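Local coordinates for chloromuconate cycloisomerase (PDB 4M0X), which belongs to the enolase superfamily, pairing an N-terminal capping domain with a C-terminal TIM-type barrel domain that carries a manganese ion, at residues Asp125-Leu130 with Ala311-Thr316; Met8-Val13 with Thr65-Ile70; Ile135-Ala140 with Val159-Phe164; Asp14-Arg19 with Leu331-Val336; Arg179-Leu184 with Ala214-Thr219. All coordinates share one frame; numbering follows the deposited sequence.

Contact 1 of 5, residues Asp125-Leu130 with Ala311-Thr316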
# COMPACT_ATOMS: atom_id res chain seq x y z
N ASP A 125 -23.70 35.39 -9.49
CA ASP A 125 -24.69 34.83 -10.44
C ASP A 125 -24.05 33.92 -11.47
O ASP A 125 -24.44 32.77 -11.60
CB ASP A 125 -25.46 35.88 -11.21
CG ASP A 125 -26.48 36.58 -10.37
OD1 ASP A 125 -26.47 36.41 -9.13
OD2 ASP A 125 -27.31 37.30 -10.97
N LEU A 126 -23.06 34.42 -12.19
CA LEU A 126 -22.42 33.62 -13.22
C LEU A 126 -22.02 32.28 -12.64
O LEU A 126 -22.03 31.28 -13.35
CB LEU A 126 -21.22 34.36 -13.82
CG LEU A 126 -21.55 35.80 -14.25
CD1 LEU A 126 -20.41 36.46 -15.00
CD2 LEU A 126 -22.82 35.91 -15.07
N LEU A 127 -21.76 32.25 -11.33
CA LEU A 127 -21.33 31.02 -10.66
C LEU A 127 -22.44 30.04 -10.23
O LEU A 127 -22.16 28.92 -9.82
CB LEU A 127 -20.47 31.38 -9.44
CG LEU A 127 -18.95 31.27 -9.66
CD1 LEU A 127 -18.45 32.24 -10.72
CD2 LEU A 127 -18.19 31.45 -8.35
N GLY A 128 -23.69 30.47 -10.33
CA GLY A 128 -24.79 29.70 -9.74
C GLY A 128 -25.45 30.28 -8.49
O GLY A 128 -26.28 29.62 -7.87
N GLY A 129 -25.11 31.51 -8.14
CA GLY A 129 -25.88 32.24 -7.12
C GLY A 129 -25.38 32.05 -5.70
O GLY A 129 -24.83 31.00 -5.37
N LEU A 130 -25.56 33.07 -4.86
CA LEU A 130 -25.10 33.02 -3.47
C LEU A 130 -25.86 31.93 -2.74
O LEU A 130 -27.02 31.71 -3.04
CB LEU A 130 -25.34 34.34 -2.76
CG LEU A 130 -24.58 35.62 -3.11
CD1 LEU A 130 -25.25 36.79 -2.41
CD2 LEU A 130 -23.13 35.49 -2.72
N ALA A 311 -15.32 37.36 -1.61
CA ALA A 311 -16.53 37.27 -0.79
C ALA A 311 -17.67 36.61 -1.59
O ALA A 311 -18.41 35.77 -1.07
CB ALA A 311 -16.95 38.64 -0.28
N GLN A 312 -17.78 36.98 -2.86
CA GLN A 312 -18.79 36.38 -3.71
C GLN A 312 -18.51 34.89 -3.91
O GLN A 312 -19.40 34.06 -3.72
CB GLN A 312 -18.93 37.14 -5.03
CG GLN A 312 -19.85 38.33 -4.92
CD GLN A 312 -19.97 39.12 -6.20
OE1 GLN A 312 -20.01 38.55 -7.30
NE2 GLN A 312 -20.02 40.44 -6.07
N LEU A 313 -17.27 34.55 -4.28
CA LEU A 313 -16.86 33.15 -4.37
C LEU A 313 -17.34 32.37 -3.15
O LEU A 313 -18.12 31.40 -3.28
CB LEU A 313 -15.33 33.05 -4.48
CG LEU A 313 -14.77 31.64 -4.40
CD1 LEU A 313 -15.26 30.80 -5.57
CD2 LEU A 313 -13.26 31.67 -4.38
N TYR A 314 -16.89 32.82 -1.98
CA TYR A 314 -17.16 32.15 -0.71
C TYR A 314 -18.66 32.03 -0.47
O TYR A 314 -19.12 31.04 0.06
CB TYR A 314 -16.47 32.86 0.44
CG TYR A 314 -14.96 33.07 0.29
CD1 TYR A 314 -14.24 32.45 -0.73
CD2 TYR A 314 -14.24 33.86 1.21
CE1 TYR A 314 -12.87 32.63 -0.86
CE2 TYR A 314 -12.86 34.04 1.08
CZ TYR A 314 -12.19 33.42 0.03
OH TYR A 314 -10.82 33.57 -0.14
N GLY A 315 -19.42 33.04 -0.87
CA GLY A 315 -20.87 32.94 -0.83
C GLY A 315 -21.50 31.94 -1.83
O GLY A 315 -22.62 31.46 -1.60
N THR A 316 -20.81 31.64 -2.93
CA THR A 316 -21.35 30.63 -3.83
C THR A 316 -21.03 29.24 -3.32
O THR A 316 -21.66 28.28 -3.70
CB THR A 316 -20.90 30.75 -5.32
OG1 THR A 316 -19.57 30.26 -5.49
CG2 THR A 316 -21.01 32.16 -5.87

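Contact 2 of 5, residues Met8-Val13 with Thr65-Ile70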
# COMPACT_ATOMS: atom_id res chain seq x y z
N MET A 8 -5.10 47.40 -21.12
CA MET A 8 -4.96 46.79 -19.82
C MET A 8 -3.75 47.44 -19.18
O MET A 8 -2.64 47.35 -19.71
CB MET A 8 -4.77 45.28 -19.92
CG MET A 8 -4.40 44.63 -18.59
SD MET A 8 -4.26 42.84 -18.68
CE MET A 8 -2.83 42.59 -19.73
N SER A 9 -3.97 48.11 -18.05
CA SER A 9 -2.90 48.71 -17.25
C SER A 9 -2.73 47.97 -15.91
O SER A 9 -3.69 47.43 -15.34
CB SER A 9 -3.22 50.16 -16.99
OG SER A 9 -4.32 50.24 -16.10
N ALA A 10 -1.49 47.96 -15.42
CA ALA A 10 -1.16 47.36 -14.13
C ALA A 10 -0.35 48.35 -13.26
O ALA A 10 0.84 48.61 -13.52
CB ALA A 10 -0.41 46.06 -14.35
N THR A 11 -1.01 48.90 -12.25
CA THR A 11 -0.46 49.99 -11.44
C THR A 11 -0.26 49.55 -9.99
O THR A 11 -1.23 49.10 -9.32
CB THR A 11 -1.47 51.14 -11.33
OG1 THR A 11 -1.84 51.61 -12.63
CG2 THR A 11 -0.90 52.26 -10.47
N ILE A 12 0.97 49.73 -9.51
CA ILE A 12 1.36 49.39 -8.16
C ILE A 12 0.75 50.43 -7.16
O ILE A 12 0.97 51.63 -7.28
CB ILE A 12 2.90 49.25 -8.08
CG1 ILE A 12 3.38 48.17 -9.06
CG2 ILE A 12 3.41 48.92 -6.70
CD1 ILE A 12 4.87 48.26 -9.41
N VAL A 13 -0.05 49.94 -6.21
CA VAL A 13 -0.71 50.81 -5.23
C VAL A 13 -0.30 50.49 -3.79
O VAL A 13 -0.17 49.31 -3.40
CB VAL A 13 -2.24 50.65 -5.31
CG1 VAL A 13 -2.93 51.52 -4.25
CG2 VAL A 13 -2.73 50.92 -6.72
N THR A 65 7.39 42.58 -9.60
CA THR A 65 7.53 41.60 -10.68
C THR A 65 6.20 41.22 -11.27
O THR A 65 6.12 40.81 -12.44
CB THR A 65 8.23 40.32 -10.23
OG1 THR A 65 7.40 39.63 -9.29
CG2 THR A 65 9.57 40.65 -9.61
N ILE A 66 5.14 41.35 -10.47
CA ILE A 66 3.80 41.07 -10.99
C ILE A 66 3.51 42.02 -12.13
O ILE A 66 3.17 41.57 -13.23
CB ILE A 66 2.68 41.13 -9.93
CG1 ILE A 66 2.64 39.85 -9.11
CG2 ILE A 66 1.32 41.35 -10.56
CD1 ILE A 66 2.07 40.13 -7.73
N LYS A 67 3.70 43.31 -11.88
CA LYS A 67 3.46 44.31 -12.93
C LYS A 67 4.16 43.89 -14.22
O LYS A 67 3.53 43.82 -15.28
CB LYS A 67 3.93 45.69 -12.51
CG LYS A 67 3.76 46.72 -13.62
CD LYS A 67 4.14 48.13 -13.19
CE LYS A 67 4.31 49.07 -14.38
NZ LYS A 67 3.05 49.32 -15.12
N THR A 68 5.45 43.57 -14.13
CA THR A 68 6.24 43.25 -15.30
C THR A 68 5.71 42.06 -16.07
O THR A 68 5.67 42.11 -17.29
CB THR A 68 7.69 43.03 -14.92
OG1 THR A 68 8.14 44.22 -14.29
CG2 THR A 68 8.55 42.79 -16.16
N ILE A 69 5.29 41.01 -15.37
CA ILE A 69 4.79 39.77 -16.00
C ILE A 69 3.49 40.08 -16.71
O ILE A 69 3.26 39.64 -17.85
CB ILE A 69 4.58 38.65 -14.96
CG1 ILE A 69 5.92 38.03 -14.55
CG2 ILE A 69 3.68 37.56 -15.48
CD1 ILE A 69 6.67 37.36 -15.69
N ILE A 70 2.67 40.87 -16.05
CA ILE A 70 1.43 41.32 -16.64
C ILE A 70 1.72 42.18 -17.89
O ILE A 70 1.29 41.81 -18.99
CB ILE A 70 0.54 42.03 -15.62
CG1 ILE A 70 0.00 41.00 -14.62
CG2 ILE A 70 -0.62 42.72 -16.31
CD1 ILE A 70 -0.61 41.58 -13.36

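Contact 3 of 5, residues Ile135-Ala140 with Val159-Phe164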
# COMPACT_ATOMS: atom_id res chain seq x y z
N ILE A 135 -21.17 36.38 5.89
CA ILE A 135 -20.23 35.39 6.42
C ILE A 135 -19.62 35.80 7.77
O ILE A 135 -19.20 36.94 7.92
CB ILE A 135 -19.08 35.11 5.44
CG1 ILE A 135 -19.53 35.34 4.00
CG2 ILE A 135 -18.58 33.69 5.69
CD1 ILE A 135 -18.47 35.03 2.96
N PRO A 136 -19.58 34.89 8.76
CA PRO A 136 -18.90 35.35 9.98
C PRO A 136 -17.39 35.42 9.73
O PRO A 136 -16.84 34.55 9.03
CB PRO A 136 -19.23 34.26 11.02
CG PRO A 136 -20.32 33.41 10.39
CD PRO A 136 -20.09 33.52 8.89
N ILE A 137 -16.75 36.45 10.24
CA ILE A 137 -15.33 36.67 10.00
C ILE A 137 -14.43 36.08 11.12
O ILE A 137 -14.77 36.15 12.31
CB ILE A 137 -15.10 38.16 9.77
CG1 ILE A 137 -15.88 38.58 8.54
CG2 ILE A 137 -13.64 38.48 9.51
CD1 ILE A 137 -15.43 37.90 7.25
N THR A 138 -13.33 35.44 10.73
CA THR A 138 -12.35 34.96 11.70
C THR A 138 -11.28 36.04 11.82
O THR A 138 -10.64 36.39 10.82
CB THR A 138 -11.71 33.64 11.27
OG1 THR A 138 -12.64 32.58 11.50
CG2 THR A 138 -10.47 33.35 12.06
N TRP A 139 -11.13 36.57 13.04
CA TRP A 139 -10.16 37.62 13.30
C TRP A 139 -8.77 37.06 13.49
O TRP A 139 -8.54 36.24 14.39
CB TRP A 139 -10.53 38.44 14.54
CG TRP A 139 -9.59 39.60 14.68
CD1 TRP A 139 -8.54 39.70 15.53
CD2 TRP A 139 -9.57 40.78 13.87
NE1 TRP A 139 -7.87 40.88 15.32
CE2 TRP A 139 -8.48 41.56 14.30
CE3 TRP A 139 -10.36 41.25 12.81
CZ2 TRP A 139 -8.18 42.81 13.73
CZ3 TRP A 139 -10.06 42.49 12.24
CH2 TRP A 139 -8.98 43.26 12.71
N ALA A 140 -7.83 37.52 12.68
CA ALA A 140 -6.47 37.05 12.81
C ALA A 140 -5.57 38.05 13.52
O ALA A 140 -5.20 39.10 12.96
CB ALA A 140 -5.89 36.61 11.46
N VAL A 159 -17.12 43.28 19.61
CA VAL A 159 -17.81 43.61 18.37
C VAL A 159 -18.60 42.42 17.79
O VAL A 159 -19.59 42.62 17.08
CB VAL A 159 -16.90 44.30 17.32
CG1 VAL A 159 -15.67 44.91 17.98
CG2 VAL A 159 -16.52 43.36 16.18
N GLY A 160 -18.18 41.20 18.13
CA GLY A 160 -19.02 40.02 17.89
C GLY A 160 -18.37 38.72 17.46
O GLY A 160 -19.00 37.67 17.50
N HIS A 161 -17.10 38.79 17.05
CA HIS A 161 -16.35 37.59 16.64
C HIS A 161 -16.34 36.45 17.67
O HIS A 161 -16.11 36.68 18.85
CB HIS A 161 -14.91 37.97 16.28
CG HIS A 161 -14.82 39.00 15.20
ND1 HIS A 161 -14.70 38.68 13.87
CD2 HIS A 161 -14.86 40.36 15.26
CE1 HIS A 161 -14.66 39.79 13.15
NE2 HIS A 161 -14.75 40.82 13.97
N ARG A 162 -16.58 35.23 17.20
CA ARG A 162 -16.44 34.03 17.99
C ARG A 162 -15.44 33.07 17.30
O ARG A 162 -15.46 31.85 17.54
CB ARG A 162 -17.81 33.36 18.17
N SER A 163 -14.59 33.63 16.44
CA SER A 163 -13.65 32.82 15.67
C SER A 163 -12.32 33.54 15.46
O SER A 163 -12.29 34.70 15.03
CB SER A 163 -14.29 32.42 14.33
OG SER A 163 -13.68 31.26 13.81
N PHE A 164 -11.22 32.86 15.77
CA PHE A 164 -9.88 33.52 15.77
C PHE A 164 -8.73 32.73 15.14
O PHE A 164 -8.77 31.49 15.03
CB PHE A 164 -9.49 33.98 17.18
CG PHE A 164 -10.57 34.74 17.87
CD1 PHE A 164 -11.57 34.06 18.58
CD2 PHE A 164 -10.64 36.11 17.75
CE1 PHE A 164 -12.61 34.76 19.17
CE2 PHE A 164 -11.68 36.81 18.34
CZ PHE A 164 -12.66 36.14 19.06
O HOH W 1 -16.65 34.63 14.55

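Contact 4 of 5, residues Asp14-Arg19 with Leu331-Val336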
# COMPACT_ATOMS: atom_id res chain seq x y z
N ASP A 14 -0.07 51.50 -2.97
CA ASP A 14 0.30 51.22 -1.58
C ASP A 14 -0.82 51.75 -0.75
O ASP A 14 -1.24 52.88 -0.93
CB ASP A 14 1.61 51.90 -1.15
CG ASP A 14 2.85 51.39 -1.90
OD1 ASP A 14 3.12 50.14 -1.98
OD2 ASP A 14 3.59 52.27 -2.40
N LEU A 15 -1.32 50.94 0.17
CA LEU A 15 -2.49 51.33 0.95
C LEU A 15 -2.20 51.42 2.43
O LEU A 15 -1.74 50.46 3.04
CB LEU A 15 -3.67 50.38 0.69
CG LEU A 15 -4.27 50.49 -0.71
CD1 LEU A 15 -5.45 49.56 -0.87
CD2 LEU A 15 -4.69 51.93 -1.02
N PRO A 16 -2.48 52.58 3.01
CA PRO A 16 -2.29 52.80 4.45
C PRO A 16 -3.07 51.78 5.28
O PRO A 16 -4.24 51.56 5.03
CB PRO A 16 -2.84 54.21 4.66
CG PRO A 16 -3.90 54.31 3.62
CD PRO A 16 -3.25 53.68 2.41
N SER A 17 -2.41 51.16 6.25
CA SER A 17 -3.00 50.07 7.02
C SER A 17 -3.04 50.35 8.51
O SER A 17 -2.06 50.80 9.09
CB SER A 17 -2.23 48.79 6.76
OG SER A 17 -2.30 47.98 7.91
N ARG A 18 -4.16 50.01 9.14
CA ARG A 18 -4.47 50.40 10.53
C ARG A 18 -3.47 49.94 11.59
O ARG A 18 -3.27 50.63 12.59
CB ARG A 18 -5.89 49.96 10.89
CG ARG A 18 -6.56 50.81 11.94
CD ARG A 18 -8.04 50.49 12.05
NE ARG A 18 -8.89 51.42 11.30
CZ ARG A 18 -9.30 51.23 10.04
NH1 ARG A 18 -8.93 50.14 9.38
NH2 ARG A 18 -10.09 52.12 9.45
N ARG A 19 -2.86 48.77 11.40
CA ARG A 19 -1.78 48.30 12.27
C ARG A 19 -0.79 47.42 11.48
O ARG A 19 -1.15 46.88 10.42
CB ARG A 19 -2.30 47.59 13.54
CG ARG A 19 -3.28 46.43 13.34
CD ARG A 19 -3.26 45.48 14.53
NE ARG A 19 -3.99 44.22 14.30
CZ ARG A 19 -3.59 43.22 13.50
NH1 ARG A 19 -2.47 43.32 12.80
NH2 ARG A 19 -4.35 42.13 13.39
N LEU A 331 -9.15 46.30 8.16
CA LEU A 331 -7.88 46.89 8.59
C LEU A 331 -7.21 47.97 7.70
O LEU A 331 -6.20 48.55 8.11
CB LEU A 331 -6.85 45.79 8.84
CG LEU A 331 -6.95 45.09 10.20
CD1 LEU A 331 -5.79 44.12 10.32
CD2 LEU A 331 -6.99 46.07 11.38
N LEU A 332 -7.71 48.21 6.49
CA LEU A 332 -7.16 49.28 5.65
C LEU A 332 -7.82 50.61 6.03
O LEU A 332 -9.02 50.60 6.30
CB LEU A 332 -7.40 48.98 4.18
CG LEU A 332 -6.80 47.67 3.65
CD1 LEU A 332 -6.97 47.56 2.15
CD2 LEU A 332 -5.33 47.53 4.03
N ILE A 333 -7.08 51.73 6.10
CA ILE A 333 -7.72 53.03 6.33
C ILE A 333 -8.20 53.69 5.06
O ILE A 333 -9.09 54.53 5.12
CB ILE A 333 -6.95 54.05 7.23
CG1 ILE A 333 -5.53 54.27 6.75
CG2 ILE A 333 -6.93 53.60 8.68
CD1 ILE A 333 -4.49 53.68 7.69
N ASP A 334 -7.70 53.27 3.91
CA ASP A 334 -8.23 53.75 2.64
C ASP A 334 -7.96 52.75 1.51
O ASP A 334 -7.15 51.86 1.66
CB ASP A 334 -7.63 55.11 2.30
CG ASP A 334 -8.51 55.94 1.37
OD1 ASP A 334 -9.37 55.41 0.63
OD2 ASP A 334 -8.29 57.16 1.36
N GLU A 335 -8.65 52.92 0.38
CA GLU A 335 -8.73 51.90 -0.67
C GLU A 335 -8.81 52.52 -2.07
O GLU A 335 -8.81 53.73 -2.20
CB GLU A 335 -9.94 50.98 -0.43
CG GLU A 335 -9.93 50.33 0.95
CD GLU A 335 -10.45 48.88 0.97
OE1 GLU A 335 -10.18 48.12 -0.03
OE2 GLU A 335 -11.10 48.52 2.01
N VAL A 336 -8.82 51.71 -3.12
CA VAL A 336 -9.07 52.27 -4.47
C VAL A 336 -10.50 52.02 -4.95
O VAL A 336 -10.81 52.21 -6.11
CB VAL A 336 -7.98 51.93 -5.53
CG1 VAL A 336 -6.61 52.36 -5.05
CG2 VAL A 336 -7.97 50.46 -5.92

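Contact 5 of 5, residues Arg179-Leu184 with Ala214-Thr219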
# COMPACT_ATOMS: atom_id res chain seq x y z
N ARG A 179 3.51 32.29 24.20
CA ARG A 179 2.82 33.52 23.82
C ARG A 179 1.36 33.24 23.46
O ARG A 179 0.45 33.93 23.93
CB ARG A 179 3.53 34.20 22.64
CG ARG A 179 2.82 35.43 22.10
CD ARG A 179 3.56 36.01 20.91
NE ARG A 179 3.53 35.14 19.72
CZ ARG A 179 2.58 35.17 18.78
NH1 ARG A 179 1.55 36.02 18.84
NH2 ARG A 179 2.67 34.35 17.74
N VAL A 180 1.13 32.23 22.64
CA VAL A 180 -0.23 31.97 22.19
C VAL A 180 -1.08 31.41 23.32
O VAL A 180 -2.26 31.78 23.45
CB VAL A 180 -0.26 31.09 20.93
CG1 VAL A 180 -1.67 30.66 20.58
CG2 VAL A 180 0.34 31.86 19.78
N LEU A 181 -0.48 30.56 24.14
CA LEU A 181 -1.19 29.98 25.28
C LEU A 181 -1.63 31.11 26.20
O LEU A 181 -2.67 31.02 26.86
CB LEU A 181 -0.33 28.97 26.05
CG LEU A 181 -0.03 27.58 25.46
CD1 LEU A 181 1.15 26.96 26.19
CD2 LEU A 181 -1.21 26.62 25.51
N ASP A 182 -0.83 32.18 26.24
CA ASP A 182 -1.14 33.33 27.07
C ASP A 182 -2.45 33.93 26.66
O ASP A 182 -3.33 34.08 27.49
CB ASP A 182 -0.06 34.40 26.96
CG ASP A 182 0.96 34.30 28.05
OD1 ASP A 182 1.22 33.17 28.55
OD2 ASP A 182 1.52 35.36 28.41
N VAL A 183 -2.59 34.24 25.38
CA VAL A 183 -3.78 34.91 24.86
C VAL A 183 -5.01 34.03 24.93
O VAL A 183 -6.11 34.52 25.14
CB VAL A 183 -3.58 35.35 23.41
CG1 VAL A 183 -4.83 36.04 22.91
CG2 VAL A 183 -2.37 36.27 23.31
N LEU A 184 -4.81 32.73 24.78
CA LEU A 184 -5.88 31.76 24.87
C LEU A 184 -6.49 31.68 26.27
O LEU A 184 -7.55 31.08 26.46
CB LEU A 184 -5.35 30.38 24.49
CG LEU A 184 -5.12 30.08 23.02
CD1 LEU A 184 -3.95 29.12 22.86
CD2 LEU A 184 -6.40 29.50 22.46
N ALA A 214 -3.72 22.31 21.44
CA ALA A 214 -5.08 21.78 21.25
C ALA A 214 -5.73 21.63 22.62
O ALA A 214 -6.91 21.93 22.79
CB ALA A 214 -5.06 20.46 20.50
N ASP A 215 -4.94 21.18 23.59
CA ASP A 215 -5.38 21.10 24.98
C ASP A 215 -5.87 22.47 25.49
O ASP A 215 -6.87 22.53 26.18
CB ASP A 215 -4.26 20.56 25.88
CG ASP A 215 -3.99 19.08 25.63
OD1 ASP A 215 -4.74 18.43 24.84
OD2 ASP A 215 -3.01 18.56 26.23
N ALA A 216 -5.19 23.54 25.10
CA ALA A 216 -5.57 24.91 25.51
C ALA A 216 -6.66 25.57 24.66
O ALA A 216 -6.98 26.74 24.87
CB ALA A 216 -4.34 25.80 25.56
N GLY A 217 -7.20 24.86 23.68
CA GLY A 217 -8.36 25.35 22.93
C GLY A 217 -8.16 25.65 21.46
O GLY A 217 -9.10 26.04 20.76
N VAL A 218 -6.93 25.46 20.97
CA VAL A 218 -6.66 25.61 19.55
C VAL A 218 -7.41 24.53 18.83
O VAL A 218 -7.39 23.37 19.24
CB VAL A 218 -5.17 25.55 19.20
CG1 VAL A 218 -4.99 25.34 17.70
CG2 VAL A 218 -4.51 26.83 19.64
N THR A 219 -8.04 24.92 17.74
CA THR A 219 -9.09 24.14 17.14
C THR A 219 -8.76 23.58 15.75
O THR A 219 -9.35 22.56 15.30
CB THR A 219 -10.37 24.95 17.19
OG1 THR A 219 -11.27 24.18 17.94
CG2 THR A 219 -11.00 25.22 15.83

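Contact 1 of 5, residues Asp125-Leu130 with Ala311-Thr316
Leu-127 and Leu-130 reach from the turn that follows helix 123-126 to the last turn of helix 304-316. The Leu-127 CB points at the helix, and its chi1 of -100°, off the usual staggered positions, lays the side chain across that of Thr-316 at about a right angle. CD2 of Leu-127 lies 3.4 Å from Thr-316 OG1, while Thr-316 CG2 packs 3.7 Å from Leu-127 CB. Leu-313, CG anti to its backbone N (chi1 172°), swings CD1 to within 4.1 Å of Leu-127 CD2. Thr-316 OG1 takes the crowded position between N and carbonyl carbon (chi1 77°), from which it donates to a lone pair of Leu-313 O at 2.9 Å; Thr-316 N bonds the same oxygen. The Leu-130 CB bond leads away overall, but CB touches Gly-315 O and CD2 lies over Gly-315, 3.9 Å from its CA. A Schellman motif at Gly-128 ends the helix between the two leucines. The contact is mainly van der Waals packing plus one CA-H...O contact, Leu-130 CA to Gly-315 O; the threonine hydroxyl is spent within its own helix, whose polar ties reach residues flanking 125-130: Ser-124 N to Gln-312 OE1, Arg-131 NE to Thr-316 O, and Arg-131 to Gly-315 through the backbone.

Contact 2 of 5, residues Met8-Val13 with Thr65-Ile70
Lys-67 and Ile-70, one helical turn apart, both face strand 8-13, which runs antiparallel to helix 65-70 at 174°, the axes 8.4 Å apart. Lys-67 leaves the helix with CG anti to the backbone N and stays extended as far as CE; a bend at chi4 (66°) then turns the ammonium onto the strand. NZ donates to Ala-10 O at 2.8 Å, lying in the carbonyl plane with a C=O...N angle of 157°. The methylenes of the same chain run alongside this oxygen, Lys-67 CD coming within 3.4 Å of Ala-10 O. Ile-12 crosses the lysine at about a right angle, its CD1 3.9 Å from Lys-67 CD and 4.1 Å from Lys-67 CB, so the aliphatic part of the lysine is packed while its charged end is bonded. Asp-71 OD2 forms a salt bridge with the same NZ, which probably helps offset its charge. Ile-70 works through a single branch: CG2, anti to the backbone N, sits 3.9 Å from Ala-10 CB and 4.1 Å from Met-8 CE. Met-8 is extended to SD and bent at chi3, which puts its methyl tip across Ile-70 at about a right angle. In the N-terminal domain the strand pairs with strand 27-40, Ser-9 bonding Arg-37 and Thr-11 bonding Leu-35. Helix 101-118 joins the packing through Ile-107 on Met-8 and Ala-103 on Ile-70, and Thr-65 and Ile-69 of helix 63-74 pack against a neighbouring subunit.

Contact 3 of 5, residues Ile135-Ala140 with Val159-Phe164
Strands 134-141 and 163-167 meet in parallel, Trp-139 opposite Phe-164, as the first segment resumes its strand and the second begins one. Trp-139 N donates to Ser-163 O at 3.0 Å and 150°, and the CA of Phe-164 lies 3.3 Å from Trp-139 O in a CA-H...O contact. Before the strand begins, His-161 takes over the bonding. With CG anti to the carbonyl carbon, its ND1 donates to Ile-137 O at 3.0 Å, nearly straight at 164°; the oxygen is in the ring plane, the nitrogen 53° above the carbonyl plane. One water donates to the same oxygen and accepts from Arg-162 N. Ile-137 runs side by side with the imidazole, its CB 3.8 Å from His-161 CE1, and Trp-139 CB lies over one ring face, toward its rim. Ser-163 OG, anti to the backbone N, shares a 2.9 Å hydrogen bond with Thr-138 OG1. Trp-139 CB touches Phe-164 CD2 at 4.0 Å, while the indole turns away to bond Glu-152 through NE1. The contact opens the strand pairing of a beta-alpha-beta unit of the barrel: helix 146-159, supplying Glu-152 and Lys-156 to the indole, links the strands, and Thr-138 bonds Cys-324 of strand 323-324 through the backbone.

Contact 4 of 5, residues Asp14-Arg19 with Leu331-Val336
Backbone bonds join the end of strand 5-17 to the irregular segment 331-336 at a single bridge, Ser-17 with Leu-332. Ile-333 N donates to Pro-16 O at 3.0 Å, from above the carbonyl plane; Arg-18 N meets Leu-331 O at 2.7 Å, nearly along the C=O axis (174°). Two guanidiniums supply the second kind of contact. Arg-18, CG anti to the backbone N and the chain bent at chi3, folds back so that NH1 makes a weak bond to Leu-332 O of 3.1 Å, while CG2 of Ile-333 lies 3.5 Å above the guanidinium plane, over the centre of one face. Arg-19 is extended from CG to NE, and Leu-331 CD1 lies over one face of its guanidinium, 3.9 Å from Arg-19 NH2. Apolar packing completes the interface: Pro-16 CB against Ile-333 CG1 at 3.4 Å, and Leu-15 CD1 against Leu-332 CD1 at 3.9 Å, the two leucines crossing obliquely. Leu-15 CD2 also rests 3.6 Å from Asp-334 O. The contact ties the N-terminal domain to a barrel loop: strand 27-40 bonds Leu-15 through Gln-31, Tyr-368 of helix 362-368 packs on Leu-15 and Pro-16, and Arg-19 forms a salt bridge with Glu-152 of helix 146-159.

Contact 5 of 5, residues Arg179-Leu184 with Ala214-Thr219
Leu-184, just after helix 173-183, points its CB toward the turn that ends helix 203-215; CB and both methyls meet that turn and the residue after it. CB itself is 4.0 Å from Ala-216 O. CG, anti to the carbonyl carbon and beside the backbone N (chi1 -76°), only carries the branches, and chi2 of 148°, off the usual staggered positions, turns CD1 to Val-218 and CD2 to Ala-216 O. CD2 stays with the backbone, 3.7 Å from Ala-216 O and 4.3 Å from Gly-217 C. The other branch, CD1, meets side chains: it lies 4.0 Å from CG2 of Val-218, and Ala-216 CB is 4.3 Å from Leu-184 CD1. Leucine and valine cross at about a right angle, so that a methyl of each touches at the tip. One helical turn earlier, Leu-181 sends CD2 to Ala-216 CB, modelled 3.2 Å away, so the Ala-216 methyl meets both leucines. The turn they pack against is a Schellman motif: Gly-217, with positive phi (115°), is the first residue past the helix, and its N bonds back to Ala-214 O at 3.1 Å. Val-193 of strand 192-196 touches both Leu-184 and Val-218, carrying the apolar layer inward to the barrel wall, and Leu-181 packs on Ile-212 and Leu-213. Chemically this is van der Waals packing between neighbouring outer helices of the barrel: the bonds that close the turn run back into its own helix, and methyl groups, with no directional bond between the segments, fill the join.

Contacts 1 and 4 join the N-terminal domain to the barrel domain, contact 2 is internal to the first, and contacts 3 and 5 belong to the second. Contact 3 touches two others: Ile-135 CD1 lies 3.9 Å from Tyr-314 CB of contact 1, and Trp-139 CH2 lies 3.7 Å from Leu-331 CD2 of contact 4. Contact 4 in turn meets contact 2, with which it shares strand 5-17, through Val-336 on Val-13. Contact 5 stands apart, its nearest atoms about 7 Å from contact 3. The manganese, at Asp-196, Glu-222 and Asp-247, is about 11 Å from the Thr-138 side chain, about 13 Å from that of Val-218 and about 14 Å from that of Arg-19.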